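Local coordinates for protein 4-alpha-glucanotransferase (PDB 5B68) that is an amylomaltase of the 4-alpha-glucanotransferase family that joins an N-terminal beta-sandwich domain to a TIM-barrel-type domain, at residues E593-Q598 with D622-L627; I531-H536 with G567-E572; A606-L611 with H635-K640. All coordinates share one frame; numbering follows the deposited sequence.

Contact 1 of 3, residues E593-Q598 with D622-L627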
loop_
_atom_site.group_PDB
_atom_site.type_symbol
_atom_site.label_atom_id
_atom_site.label_comp_id
_atom_site.label_asym_id
_atom_site.label_seq_id
_atom_site.Cartn_x
_atom_site.Cartn_y
_atom_site.Cartn_z
ATOM N N GLU A 593 10.500 -29.941 -11.282
ATOM C CA GLU A 593 9.105 -29.632 -10.851
ATOM C C GLU A 593 8.549 -28.424 -11.626
ATOM O O GLU A 593 7.387 -28.412 -12.040
ATOM C CB GLU A 593 9.084 -29.303 -9.343
ATOM C CG GLU A 593 8.034 -30.092 -8.571
ATOM C CD GLU A 593 8.463 -30.290 -7.122
ATOM O OE1 GLU A 593 8.731 -29.254 -6.440
ATOM O OE2 GLU A 593 8.570 -31.472 -6.687
ATOM N N ASP A 594 9.395 -27.407 -11.710
ATOM C CA ASP A 594 9.166 -26.195 -12.490
ATOM C C ASP A 594 8.840 -26.494 -13.977
ATOM O O ASP A 594 7.753 -26.154 -14.440
ATOM C CB ASP A 594 10.368 -25.271 -12.334
ATOM C CG ASP A 594 10.341 -24.112 -13.313
ATOM O OD1 ASP A 594 9.427 -23.224 -13.156
ATOM O OD2 ASP A 594 11.224 -24.084 -14.219
ATOM N N LEU A 595 9.705 -27.258 -14.666
ATOM C CA LEU A 595 9.377 -27.666 -16.063
ATOM C C LEU A 595 8.023 -28.316 -16.197
ATOM O O LEU A 595 7.223 -27.989 -17.122
ATOM C CB LEU A 595 10.418 -28.662 -16.605
ATOM C CG LEU A 595 10.347 -28.917 -18.126
ATOM C CD1 LEU A 595 10.730 -27.623 -18.852
ATOM C CD2 LEU A 595 11.297 -30.039 -18.527
ATOM N N GLN A 596 7.688 -29.215 -15.265
ATOM C CA GLN A 596 6.410 -29.892 -15.318
ATOM C C GLN A 596 5.207 -28.968 -15.145
ATOM O O GLN A 596 4.182 -29.089 -15.819
ATOM C CB GLN A 596 6.348 -31.022 -14.245
ATOM C CG GLN A 596 5.029 -31.778 -14.033
ATOM C CD GLN A 596 4.509 -32.557 -15.225
ATOM O OE1 GLN A 596 3.303 -32.702 -15.426
ATOM N NE2 GLN A 596 5.402 -33.089 -15.985
ATOM N N TRP A 597 5.307 -28.090 -14.160
ATOM C CA TRP A 597 4.244 -27.095 -13.908
ATOM C C TRP A 597 4.087 -26.156 -15.134
ATOM O O TRP A 597 2.959 -25.930 -15.592
ATOM C CB TRP A 597 4.658 -26.276 -12.665
ATOM C CG TRP A 597 3.700 -25.149 -12.265
ATOM C CD1 TRP A 597 4.014 -23.838 -12.109
ATOM C CD2 TRP A 597 2.322 -25.277 -11.976
ATOM N NE1 TRP A 597 2.901 -23.131 -11.752
ATOM C CE2 TRP A 597 1.845 -23.982 -11.662
ATOM C CE3 TRP A 597 1.432 -26.362 -11.940
ATOM C CZ2 TRP A 597 0.528 -23.739 -11.328
ATOM C CZ3 TRP A 597 0.110 -26.130 -11.577
ATOM C CH2 TRP A 597 -0.316 -24.786 -11.252
ATOM N N GLN A 598 5.208 -25.632 -15.626
ATOM C CA GLN A 598 5.238 -24.816 -16.883
ATOM C C GLN A 598 4.544 -25.558 -18.043
ATOM O O GLN A 598 3.681 -25.010 -18.749
ATOM C CB GLN A 598 6.637 -24.403 -17.248
ATOM C CG GLN A 598 7.208 -23.343 -16.313
ATOM C CD GLN A 598 8.414 -22.620 -16.821
ATOM O OE1 GLN A 598 8.604 -22.394 -18.025
ATOM N NE2 GLN A 598 9.267 -22.212 -15.891
ATOM N N ASP A 622 14.188 -26.066 -23.836
ATOM C CA ASP A 622 14.525 -25.234 -24.978
ATOM C C ASP A 622 13.843 -25.710 -26.287
ATOM O O ASP A 622 14.137 -25.178 -27.344
ATOM C CB ASP A 622 16.065 -25.060 -25.083
ATOM C CG ASP A 622 16.786 -26.322 -25.572
ATOM O OD1 ASP A 622 16.155 -27.415 -25.577
ATOM O OD2 ASP A 622 17.985 -26.206 -25.944
ATOM N N GLN A 623 12.903 -26.636 -26.161
ATOM C CA GLN A 623 12.098 -27.133 -27.265
ATOM C C GLN A 623 10.629 -26.677 -27.296
ATOM O O GLN A 623 9.830 -27.305 -27.951
ATOM C CB GLN A 623 12.136 -28.658 -27.277
ATOM C CG GLN A 623 13.500 -29.248 -27.563
ATOM C CD GLN A 623 13.565 -30.746 -27.313
ATOM O OE1 GLN A 623 12.571 -31.383 -26.980
ATOM N NE2 GLN A 623 14.751 -31.316 -27.485
ATOM N N ARG A 624 10.266 -25.637 -26.553
ATOM C CA ARG A 624 8.836 -25.255 -26.360
ATOM C C ARG A 624 8.415 -24.055 -27.237
ATOM O O ARG A 624 7.234 -23.710 -27.288
ATOM C CB ARG A 624 8.574 -24.946 -24.862
ATOM C CG ARG A 624 8.838 -26.155 -23.949
ATOM C CD ARG A 624 8.852 -25.875 -22.442
ATOM N NE ARG A 624 9.693 -24.726 -22.136
ATOM C CZ ARG A 624 9.573 -23.968 -21.029
ATOM N NH1 ARG A 624 8.679 -24.238 -20.110
ATOM N NH2 ARG A 624 10.376 -22.964 -20.855
ATOM N N GLY A 625 9.373 -23.477 -27.959
ATOM C CA GLY A 625 9.138 -22.329 -28.827
ATOM C C GLY A 625 10.136 -21.266 -28.484
ATOM O O GLY A 625 10.794 -21.341 -27.444
ATOM N N GLU A 626 10.198 -20.245 -29.319
ATOM C CA GLU A 626 11.042 -19.095 -29.094
ATOM C C GLU A 626 10.497 -18.264 -27.937
ATOM O O GLU A 626 9.325 -18.292 -27.671
ATOM C CB GLU A 626 11.038 -18.218 -30.329
ATOM C CG GLU A 626 11.499 -18.899 -31.584
ATOM C CD GLU A 626 12.932 -18.579 -31.862
ATOM O OE1 GLU A 626 13.792 -19.095 -31.126
ATOM O OE2 GLU A 626 13.196 -17.797 -32.792
ATOM N N LEU A 627 11.347 -17.469 -27.310
ATOM C CA LEU A 627 10.922 -16.704 -26.162
ATOM C C LEU A 627 9.747 -15.824 -26.535
ATOM O O LEU A 627 8.760 -15.810 -25.841
ATOM C CB LEU A 627 12.070 -15.792 -25.735
ATOM C CG LEU A 627 12.115 -15.122 -24.361
ATOM C CD1 LEU A 627 12.381 -13.636 -24.421
ATOM C CD2 LEU A 627 10.919 -15.437 -23.494
HETATM O O HOH W 1 7.677 -26.866 -19.689
#

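Contact 2 of 3, residues I531-H536 with G567-E572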
loop_
_atom_site.group_PDB
_atom_site.type_symbol
_atom_site.label_atom_id
_atom_site.label_comp_id
_atom_site.label_asym_id
_atom_site.label_seq_id
_atom_site.Cartn_x
_atom_site.Cartn_y
_atom_site.Cartn_z
ATOM N N ILE A 531 -2.335 -14.353 -10.333
ATOM C CA ILE A 531 -0.976 -14.338 -10.901
ATOM C C ILE A 531 -0.780 -15.702 -11.581
ATOM O O ILE A 531 -0.894 -16.766 -10.934
ATOM C CB ILE A 531 0.080 -14.081 -9.801
ATOM C CG1 ILE A 531 -0.173 -12.723 -9.145
ATOM C CG2 ILE A 531 1.507 -14.037 -10.357
ATOM C CD1 ILE A 531 0.786 -12.451 -7.982
ATOM N N LEU A 532 -0.569 -15.662 -12.889
ATOM C CA LEU A 532 -0.668 -16.886 -13.704
ATOM C C LEU A 532 0.160 -18.032 -13.049
ATOM O O LEU A 532 -0.343 -19.103 -12.849
ATOM C CB LEU A 532 -0.090 -16.610 -15.104
ATOM C CG LEU A 532 0.235 -17.890 -15.911
ATOM C CD1 LEU A 532 -1.055 -18.319 -16.540
ATOM C CD2 LEU A 532 1.293 -17.722 -16.948
ATOM N N TRP A 533 1.396 -17.760 -12.686
ATOM C CA TRP A 533 2.300 -18.854 -12.232
ATOM C C TRP A 533 1.814 -19.534 -10.945
ATOM O O TRP A 533 2.160 -20.680 -10.696
ATOM C CB TRP A 533 3.717 -18.362 -12.027
ATOM C CG TRP A 533 4.409 -17.794 -13.159
ATOM C CD1 TRP A 533 4.908 -16.530 -13.253
ATOM C CD2 TRP A 533 4.680 -18.427 -14.415
ATOM N NE1 TRP A 533 5.511 -16.339 -14.460
ATOM C CE2 TRP A 533 5.375 -17.483 -15.209
ATOM C CE3 TRP A 533 4.429 -19.703 -14.933
ATOM C CZ2 TRP A 533 5.826 -17.775 -16.498
ATOM C CZ3 TRP A 533 4.838 -19.987 -16.234
ATOM C CH2 TRP A 533 5.521 -19.031 -17.000
ATOM N N PHE A 534 0.997 -18.833 -10.145
ATOM C CA PHE A 534 0.449 -19.401 -8.893
ATOM C C PHE A 534 -0.916 -19.984 -8.989
ATOM O O PHE A 534 -1.403 -20.541 -8.010
ATOM C CB PHE A 534 0.441 -18.329 -7.786
ATOM C CG PHE A 534 1.751 -17.643 -7.587
ATOM C CD1 PHE A 534 2.950 -18.333 -7.660
ATOM C CD2 PHE A 534 1.794 -16.293 -7.235
ATOM C CE1 PHE A 534 4.165 -17.689 -7.453
ATOM C CE2 PHE A 534 3.019 -15.631 -7.010
ATOM C CZ PHE A 534 4.206 -16.338 -7.109
ATOM N N GLU A 535 -1.603 -19.901 -10.129
ATOM C CA GLU A 535 -3.016 -20.206 -10.138
ATOM C C GLU A 535 -3.300 -21.674 -10.411
ATOM O O GLU A 535 -2.756 -22.230 -11.384
ATOM C CB GLU A 535 -3.732 -19.411 -11.231
ATOM C CG GLU A 535 -3.873 -17.894 -11.002
ATOM C CD GLU A 535 -4.466 -17.529 -9.639
ATOM O OE1 GLU A 535 -3.910 -16.614 -8.956
ATOM O OE2 GLU A 535 -5.476 -18.160 -9.301
ATOM N N HIS A 536 -4.179 -22.270 -9.598
ATOM C CA HIS A 536 -4.524 -23.667 -9.679
ATOM C C HIS A 536 -5.964 -23.655 -9.961
ATOM O O HIS A 536 -6.667 -22.700 -9.589
ATOM C CB HIS A 536 -4.216 -24.409 -8.326
ATOM C CG HIS A 536 -2.769 -24.577 -8.042
ATOM N ND1 HIS A 536 -2.105 -25.756 -8.285
ATOM C CD2 HIS A 536 -1.866 -23.746 -7.474
ATOM C CE1 HIS A 536 -0.836 -25.624 -7.929
ATOM N NE2 HIS A 536 -0.662 -24.412 -7.428
ATOM N N GLY A 567 13.149 -14.742 -17.807
ATOM C CA GLY A 567 13.961 -15.485 -16.795
ATOM C C GLY A 567 13.257 -16.681 -16.212
ATOM O O GLY A 567 13.851 -17.776 -16.104
ATOM N N TYR A 568 11.974 -16.507 -15.900
ATOM C CA TYR A 568 11.162 -17.532 -15.312
ATOM C C TYR A 568 11.055 -18.755 -16.255
ATOM O O TYR A 568 11.199 -19.865 -15.827
ATOM C CB TYR A 568 9.771 -17.009 -15.010
ATOM C CG TYR A 568 9.000 -17.843 -14.078
ATOM C CD1 TYR A 568 8.440 -19.043 -14.481
ATOM C CD2 TYR A 568 8.845 -17.479 -12.737
ATOM C CE1 TYR A 568 7.728 -19.832 -13.613
ATOM C CE2 TYR A 568 8.106 -18.270 -11.865
ATOM C CZ TYR A 568 7.572 -19.456 -12.303
ATOM O OH TYR A 568 6.833 -20.278 -11.469
ATOM N N LEU A 569 10.786 -18.525 -17.536
ATOM C CA LEU A 569 10.794 -19.617 -18.536
ATOM C C LEU A 569 12.087 -20.437 -18.538
ATOM O O LEU A 569 12.029 -21.640 -18.821
ATOM C CB LEU A 569 10.540 -19.047 -19.957
ATOM C CG LEU A 569 9.075 -18.636 -20.224
ATOM C CD1 LEU A 569 8.898 -17.698 -21.432
ATOM C CD2 LEU A 569 8.144 -19.830 -20.343
ATOM N N GLU A 570 13.222 -19.798 -18.236
ATOM C CA GLU A 570 14.524 -20.443 -18.314
ATOM C C GLU A 570 15.031 -20.944 -16.943
ATOM O O GLU A 570 16.217 -21.236 -16.793
ATOM C CB GLU A 570 15.525 -19.525 -19.083
ATOM C CG GLU A 570 15.307 -19.587 -20.607
ATOM C CD GLU A 570 15.581 -18.276 -21.358
ATOM O OE1 GLU A 570 16.768 -17.848 -21.344
ATOM O OE2 GLU A 570 14.623 -17.684 -21.982
ATOM N N GLY A 571 14.124 -21.063 -15.971
ATOM C CA GLY A 571 14.434 -21.460 -14.608
ATOM C C GLY A 571 15.106 -20.464 -13.671
ATOM O O GLY A 571 15.564 -20.869 -12.628
ATOM N N GLU A 572 15.126 -19.166 -13.978
ATOM C CA GLU A 572 15.865 -18.176 -13.133
ATOM C C GLU A 572 15.375 -18.034 -11.678
ATOM O O GLU A 572 16.167 -17.708 -10.789
ATOM C CB GLU A 572 15.912 -16.797 -13.828
ATOM C CG GLU A 572 16.520 -15.609 -13.038
ATOM C CD GLU A 572 18.045 -15.644 -12.924
ATOM O OE1 GLU A 572 18.661 -16.757 -12.977
ATOM O OE2 GLU A 572 18.648 -14.551 -12.758
#

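Contact 3 of 3, residues A606-L611 with H635-K640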
loop_
_atom_site.group_PDB
_atom_site.type_symbol
_atom_site.label_atom_id
_atom_site.label_comp_id
_atom_site.label_asym_id
_atom_site.label_seq_id
_atom_site.Cartn_x
_atom_site.Cartn_y
_atom_site.Cartn_z
ATOM N N ALA A 606 -2.775 -23.724 -24.576
ATOM C CA ALA A 606 -3.114 -24.329 -25.849
ATOM C C ALA A 606 -4.558 -24.773 -25.925
ATOM O O ALA A 606 -5.137 -24.675 -26.997
ATOM C CB ALA A 606 -2.129 -25.469 -26.173
ATOM N N SER A 607 -5.184 -25.243 -24.829
ATOM C CA SER A 607 -6.618 -25.547 -24.854
ATOM C C SER A 607 -7.461 -24.332 -25.066
ATOM O O SER A 607 -8.599 -24.392 -25.540
ATOM C CB SER A 607 -7.051 -26.207 -23.532
ATOM O OG SER A 607 -6.405 -27.462 -23.433
ATOM N N ALA A 608 -6.893 -23.187 -24.707
ATOM C CA ALA A 608 -7.554 -21.901 -24.957
ATOM C C ALA A 608 -7.146 -21.282 -26.317
ATOM O O ALA A 608 -7.508 -20.165 -26.579
ATOM C CB ALA A 608 -7.211 -20.942 -23.821
ATOM N N ASN A 609 -6.439 -22.027 -27.159
ATOM C CA ASN A 609 -5.975 -21.542 -28.474
ATOM C C ASN A 609 -4.916 -20.436 -28.405
ATOM O O ASN A 609 -4.630 -19.794 -29.398
ATOM C CB ASN A 609 -7.169 -21.234 -29.393
ATOM C CG ASN A 609 -7.975 -22.522 -29.710
ATOM O OD1 ASN A 609 -7.399 -23.557 -29.922
ATOM N ND2 ASN A 609 -9.269 -22.437 -29.714
ATOM N N ALA A 610 -4.337 -20.209 -27.214
ATOM C CA ALA A 610 -3.335 -19.112 -27.063
ATOM C C ALA A 610 -1.971 -19.522 -27.594
ATOM O O ALA A 610 -1.117 -18.702 -27.897
ATOM C CB ALA A 610 -3.226 -18.707 -25.585
ATOM N N LEU A 611 -1.742 -20.823 -27.679
ATOM C CA LEU A 611 -0.502 -21.372 -28.172
ATOM C C LEU A 611 -0.887 -22.557 -29.013
ATOM O O LEU A 611 -1.958 -23.069 -28.821
ATOM C CB LEU A 611 0.391 -21.892 -27.050
ATOM C CG LEU A 611 1.154 -20.836 -26.288
ATOM C CD1 LEU A 611 1.713 -21.480 -25.048
ATOM C CD2 LEU A 611 2.270 -20.294 -27.159
ATOM N N HIS A 635 0.579 -14.076 -22.783
ATOM C CA HIS A 635 -0.114 -12.814 -22.717
ATOM C C HIS A 635 -1.487 -12.866 -23.358
ATOM O O HIS A 635 -2.454 -12.303 -22.857
ATOM C CB HIS A 635 0.755 -11.697 -23.280
ATOM C CG HIS A 635 1.877 -11.327 -22.372
ATOM N ND1 HIS A 635 1.758 -10.318 -21.425
ATOM C CD2 HIS A 635 3.079 -11.900 -22.156
ATOM C CE1 HIS A 635 2.868 -10.247 -20.720
ATOM N NE2 HIS A 635 3.698 -11.179 -21.157
ATOM N N THR A 636 -1.586 -13.583 -24.473
ATOM C CA THR A 636 -2.878 -13.838 -25.084
ATOM C C THR A 636 -3.837 -14.596 -24.143
ATOM O O THR A 636 -5.097 -14.281 -24.082
ATOM C CB THR A 636 -2.688 -14.633 -26.436
ATOM O OG1 THR A 636 -1.957 -13.800 -27.360
ATOM C CG2 THR A 636 -3.995 -14.914 -27.011
ATOM N N PHE A 637 -3.302 -15.618 -23.514
ATOM C CA PHE A 637 -4.058 -16.455 -22.557
ATOM C C PHE A 637 -4.675 -15.561 -21.448
ATOM O O PHE A 637 -5.842 -15.583 -21.230
ATOM C CB PHE A 637 -3.132 -17.479 -21.958
ATOM C CG PHE A 637 -3.773 -18.342 -20.911
ATOM C CD1 PHE A 637 -4.701 -19.300 -21.253
ATOM C CD2 PHE A 637 -3.476 -18.169 -19.556
ATOM C CE1 PHE A 637 -5.332 -20.095 -20.309
ATOM C CE2 PHE A 637 -4.121 -18.971 -18.603
ATOM C CZ PHE A 637 -5.024 -19.949 -18.974
ATOM N N VAL A 638 -3.846 -14.677 -20.898
ATOM C CA VAL A 638 -4.303 -13.719 -19.846
ATOM C C VAL A 638 -5.290 -12.709 -20.407
ATOM O O VAL A 638 -6.342 -12.484 -19.801
ATOM C CB VAL A 638 -3.080 -13.056 -19.227
ATOM C CG1 VAL A 638 -3.427 -11.744 -18.538
ATOM C CG2 VAL A 638 -2.422 -14.031 -18.275
ATOM N N ALA A 639 -5.008 -12.188 -21.609
ATOM C CA ALA A 639 -5.851 -11.137 -22.209
ATOM C C ALA A 639 -7.295 -11.617 -22.432
ATOM O O ALA A 639 -8.247 -10.825 -22.355
ATOM C CB ALA A 639 -5.238 -10.618 -23.547
ATOM N N LYS A 640 -7.450 -12.919 -22.743
ATOM C CA LYS A 640 -8.786 -13.473 -23.059
ATOM C C LYS A 640 -9.441 -14.158 -21.894
ATOM O O LYS A 640 -10.512 -14.778 -22.059
ATOM C CB LYS A 640 -8.743 -14.371 -24.320
ATOM C CG LYS A 640 -8.296 -13.686 -25.639
ATOM C CD LYS A 640 -8.943 -12.327 -25.895
ATOM C CE LYS A 640 -8.719 -11.846 -27.318
ATOM N NZ LYS A 640 -8.319 -10.416 -27.324
#

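Contact 1 of 3, residues E593-Q598 with D622-L627
Q598 and R624 meet where helix 587-607, in the TIM-barrel part of the amylomaltase, faces the loop that leads into helix 627-639. The tight part is a polar grip on one oxygen. R624 NH1 donates to Q598 OE1 at 2.8 Å and nearly straight (170°), with the oxygen almost exactly in the guanidinium plane. Relative to the amide, the nitrogen sits well above the carbonyl plane instead of on a lone pair, and the two flat groups are inclined by 37°. R624 NH2 adds a weak second bond to the same OE1. Q598 CB also lies at the guanidinium edge, 3.5 Å from R624 NH1. The other end of the amide is held as well: Q598 NE2 gives a 2.9 Å bond to D594 OD1 one turn earlier and another to Y568 O, which together fix its rotation. D594 in turn forms a salt bridge with R621, while R624 NE binds R621 O.

The backbones stand far apart, CA of Q598 and CA of R624 being 10.1 Å from each other, and the arginine spans the gap, bending at chi3 (-49°). On this looser side the partly exposed L595 lies over one guanidinium face, its CD1 no nearer than 4.2 Å to R624 NH1. A water completes the link, accepting from R624 NH1 at 2.8 Å and donating to L595 O, also at 2.8 Å.

Contact 2 of 3, residues I531-H536 with G567-E572
W533 and Y568 lie flat against each other, a face-to-face stack in which the five-membered indole ring and the phenol are separated by 3.7 Å between centroids and tilted by only 11°. Y568 CE1 comes over the middle of the indole and approaches W533 CD2 to 3.5 Å. The two side chains run past one another in opposite directions, so the phenol oxygen ends near the root of the tryptophan, with Y568 OH 3.7 Å from W533 CB. Y568 reaches this position because its CG is anti to the backbone N (chi1 -164°), whereas W533 has CG anti to the carbonyl carbon (chi1 -60°). The stack joins two parts of the TIM-barrel domain: W533 sits in the 3-10 turn following strand 528-531, an element of the parallel sheet, and Y568 near the end of helix 565-569. That helix closes in a Schellman motif, with G571 at positive phi, G571 N bound to Y568 O and E572 N to G567 O. L569 meets the indole differently, at its edge, where L569 CD2 is 4.3 Å from W533 CH2. On the indole face turned from Y568, L532 CD2 lies toward the rim. I601 of helix 587-607 and L634 of helix 627-639 touch W533 as well.

Contact 3 of 3, residues A606-L611 with H635-K640
A610 and A608 press against T636 and F637 at the place where two helices of the TIM-barrel domain both finish. Helix 587-607 ends in a Schellman motif: N609, at positive phi, is the C-prime residue, with N609 N bonded to A606 O at 3.0 Å and A610 N to A605 O. The fold-back turns the methyl groups of the residues flanking N609 toward helix 627-639.

The contact across the segments is apolar. A610 makes the intimate part of it, for its CA comes within 5.3 Å of the CA of F637. Its CB rests on the helix surface, 3.7 Å from F637 N and 3.8 Å from F637 CB. The same A610 CB also meets T636 CG2 at 4.1 Å. A608 touches the aromatic ring, and does so at the edge: its CB lies in the ring plane, 3.9 Å from F637 CD1. The ring is reached there because F637 CG is anti to the backbone N (chi1 177°), and its side chain also packs on V604 and A605 in the last turn of helix 587-607.

Polar groups are dealt with elsewhere. T636 OG1 bonds to E632 O one turn back in its own helix, which suits a contact made by its methyl branch. Q546, from a nearby loop, touches A608 and sends NE2 to F637 O. K640, the first residue past the end of helix 627-639, still has its N bonded to T636 O at 3.0 Å.

How the contacts relate
From the N terminus, contact 2 comes first, closing a 30-residue loop that contains strand 553-556 and tying the exit of strand 528-531 to helix 565-569. The chain then enters helix 587-607, which opens contact 1 and contact 3. After the connecting segment, 622-627 closes contact 1 and 635-640 closes contact 3; their segments alternate, so the two loops cross. Contact 1 ties the body of helix 587-607 to the loop leading into helix 627-639, and contact 3 joins the helices' C-terminal ends. Contact 2 precedes both in series yet touches each: W597 NE1 bonds to W533 O, and L532 packs on F637. Contacts 1 and 3 do not touch, their nearest atoms being about 6 Å apart.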